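Local coordinates for giding protein-mglB (Thermus thermophilus, PDB 1J3W), which is a Roadblock/LC7-family protein probably involved in gliding motility, where it may act as a molecular adaptor and guanine nucleotide exchange factor, at residues Ala113-Gly116 with Lys117-His121. Numbering follows the deposited sequence.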
ATOM      1  N   ALA B 113      27.816   3.868  -5.772  1.00 13.71           N
ATOM      2  CA  ALA B 113      27.706   2.515  -5.233  1.00 12.62           C
ATOM      3  C   ALA B 113      27.356   1.580  -6.387  1.00 13.48           C
ATOM      4  O   ALA B 113      26.234   1.611  -6.903  1.00 12.99           O
ATOM      5  CB  ALA B 113      26.621   2.455  -4.169  1.00 12.42           C
ATOM      6  N   PRO B 114      28.313   0.748  -6.825  1.00 13.07           N
ATOM      7  CA  PRO B 114      28.029  -0.173  -7.933  1.00 14.21           C
ATOM      8  C   PRO B 114      26.875  -1.084  -7.525  1.00 13.75           C
ATOM      9  O   PRO B 114      26.921  -1.701  -6.463  1.00 13.15           O
ATOM     10  CB  PRO B 114      29.342  -0.941  -8.091  1.00 14.96           C
ATOM     11  CG  PRO B 114      30.376   0.018  -7.564  1.00 14.92           C
ATOM     12  CD  PRO B 114      29.696   0.594  -6.348  1.00 13.45           C
ATOM     13  N   LEU B 115      25.846  -1.173  -8.361  1.00 13.66           N
ATOM     14  CA  LEU B 115      24.687  -1.994  -8.032  1.00 13.63           C
ATOM     15  C   LEU B 115      25.046  -3.445  -7.734  1.00 12.87           C
ATOM     16  O   LEU B 115      24.474  -4.054  -6.834  1.00 13.80           O
ATOM     17  CB  LEU B 115      23.654  -1.942  -9.161  1.00 15.58           C
ATOM     18  CG  LEU B 115      22.344  -2.678  -8.872  1.00 16.34           C
ATOM     19  CD1 LEU B 115      21.676  -2.102  -7.631  1.00 17.56           C
ATOM     20  CD2 LEU B 115      21.424  -2.546 -10.078  1.00 20.04           C
ATOM     21  N   GLY B 116      25.997  -3.992  -8.483  1.00 12.86           N
ATOM     22  CA  GLY B 116      26.397  -5.370  -8.260  1.00 14.07           C
ATOM     23  C   GLY B 116      26.958  -5.562  -6.864  1.00 13.33           C
ATOM     24  O   GLY B 116      26.744  -6.599  -6.234  1.00 14.41           O
ATOM     25  N   LYS B 117      27.679  -4.558  -6.377  1.00 13.04           N
ATOM     26  CA  LYS B 117      28.269  -4.625  -5.043  1.00 13.45           C
ATOM     27  C   LYS B 117      27.161  -4.490  -4.000  1.00 12.28           C
ATOM     28  O   LYS B 117      27.158  -5.180  -2.978  1.00 11.72           O
ATOM     29  CB  LYS B 117      29.286  -3.497  -4.854  1.00 16.22           C
ATOM     30  CG  LYS B 117      30.515  -3.570  -5.751  1.00 20.83           C
ATOM     31  CD  LYS B 117      31.511  -4.604  -5.265  1.00 25.45           C
ATOM     32  CE  LYS B 117      32.828  -4.480  -6.022  1.00 26.56           C
ATOM     33  NZ  LYS B 117      33.894  -5.315  -5.407  1.00 30.29           N
ATOM     34  N   VAL B 118      26.216  -3.595  -4.262  1.00 11.24           N
ATOM     35  CA  VAL B 118      25.104  -3.388  -3.346  1.00 12.37           C
ATOM     36  C   VAL B 118      24.335  -4.688  -3.118  1.00 12.63           C
ATOM     37  O   VAL B 118      24.048  -5.060  -1.980  1.00 12.83           O
ATOM     38  CB  VAL B 118      24.133  -2.309  -3.895  1.00 11.54           C
ATOM     39  CG1 VAL B 118      22.862  -2.269  -3.058  1.00 12.36           C
ATOM     40  CG2 VAL B 118      24.812  -0.943  -3.875  1.00 11.69           C
ATOM     41  N   LYS B 119      24.018  -5.386  -4.199  1.00 13.36           N
ATOM     42  CA  LYS B 119      23.262  -6.626  -4.087  1.00 14.72           C
ATOM     43  C   LYS B 119      24.062  -7.776  -3.494  1.00 13.84           C
ATOM     44  O   LYS B 119      23.537  -8.563  -2.699  1.00 14.86           O
ATOM     45  CB  LYS B 119      22.703  -7.013  -5.453  1.00 16.76           C
ATOM     46  CG  LYS B 119      21.825  -5.916  -6.044  1.00 20.11           C
ATOM     47  CD  LYS B 119      20.998  -6.410  -7.211  1.00 22.35           C
ATOM     48  CE  LYS B 119      19.904  -7.353  -6.745  1.00 24.96           C
ATOM     49  NZ  LYS B 119      19.088  -7.831  -7.890  1.00 26.06           N
ATOM     50  N   LEU B 120      25.332  -7.869  -3.873  1.00 13.32           N
ATOM     51  CA  LEU B 120      26.201  -8.926  -3.366  1.00 13.98           C
ATOM     52  C   LEU B 120      26.386  -8.801  -1.857  1.00 13.09           C
ATOM     53  O   LEU B 120      26.045  -9.705  -1.093  1.00 12.85           O
ATOM     54  CB  LEU B 120      27.570  -8.853  -4.054  1.00 16.52           C
ATOM     55  CG  LEU B 120      28.650  -9.810  -3.540  1.00 21.49           C
ATOM     56  CD1 LEU B 120      28.206 -11.232  -3.771  1.00 24.43           C
ATOM     57  CD2 LEU B 120      29.969  -9.542  -4.253  1.00 23.12           C
ATOM     58  N   HIS B 121      26.915  -7.664  -1.425  1.00 11.78           N
ATOM     59  CA  HIS B 121      27.161  -7.453  -0.007  1.00 11.53           C
ATOM     60  C   HIS B 121      25.884  -7.183   0.776  1.00 11.37           C
ATOM     61  O   HIS B 121      25.820  -7.438   1.980  1.00 12.93           O
ATOM     62  CB  HIS B 121      28.193  -6.338   0.154  1.00 11.75           C
ATOM     63  CG  HIS B 121      29.512  -6.670  -0.472  1.00 13.07           C
ATOM     64  ND1 HIS B 121      30.404  -7.553   0.100  1.00 13.81           N
ATOM     65  CD2 HIS B 121      30.052  -6.308  -1.660  1.00 13.08           C
ATOM     66  CE1 HIS B 121      31.435  -7.719  -0.708  1.00 14.07           C
ATOM     67  NE2 HIS B 121      31.247  -6.976  -1.785  1.00 15.29           N
TER
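Val118 N donates to Pro114 O at 3.0 Å with an N-H...O angle of 160°, closing the first i to i+4 turn of helix 115-135, the last modelled helix of this Roadblock/LC7 fold. Pro114 holds the N-cap position, and its carbonyl oxygen also takes a weak, bent bond from Lys117 N, so two amides share one acceptor. The next two i to i+4 bonds follow in regular alpha-helical fashion: Lys119 N reaches Leu115 O at 3.0 Å, tilted modestly from the carbonyl plane, and Leu120 N reaches Gly116 O at a larger tilt.

The methyl of Ala113 meets Val118 CG2 at 3.9 Å; with this branch beside the backbone N and CG1 anti to it (chi1 170°), CG2 also rests against the Pro114 carbonyl oxygen. Val118 packs further on Leu107 and Phe109 of strand 103-109, which seats the start of the helix on the sheet. The aliphatic base of Lys117 passes slantwise by the proline ring, its CG 3.7 Å from Pro114 CB, before the chain bends at chi2 (-77°) and carries the amine away. Leu115 and Lys119 run alongside each other in the same direction. Leu115 packs on Lys119 of the second subunit, and Lys119 on Leu115 of that subunit, while Leu115 also touches Phe109 of its own chain. The amine of Lys119 makes a long, weak ion pair with Glu84. Nearer the backbone, Lys119 CG lies 3.3 Å from Leu115 O and 4.1 Å from Leu115 CD1.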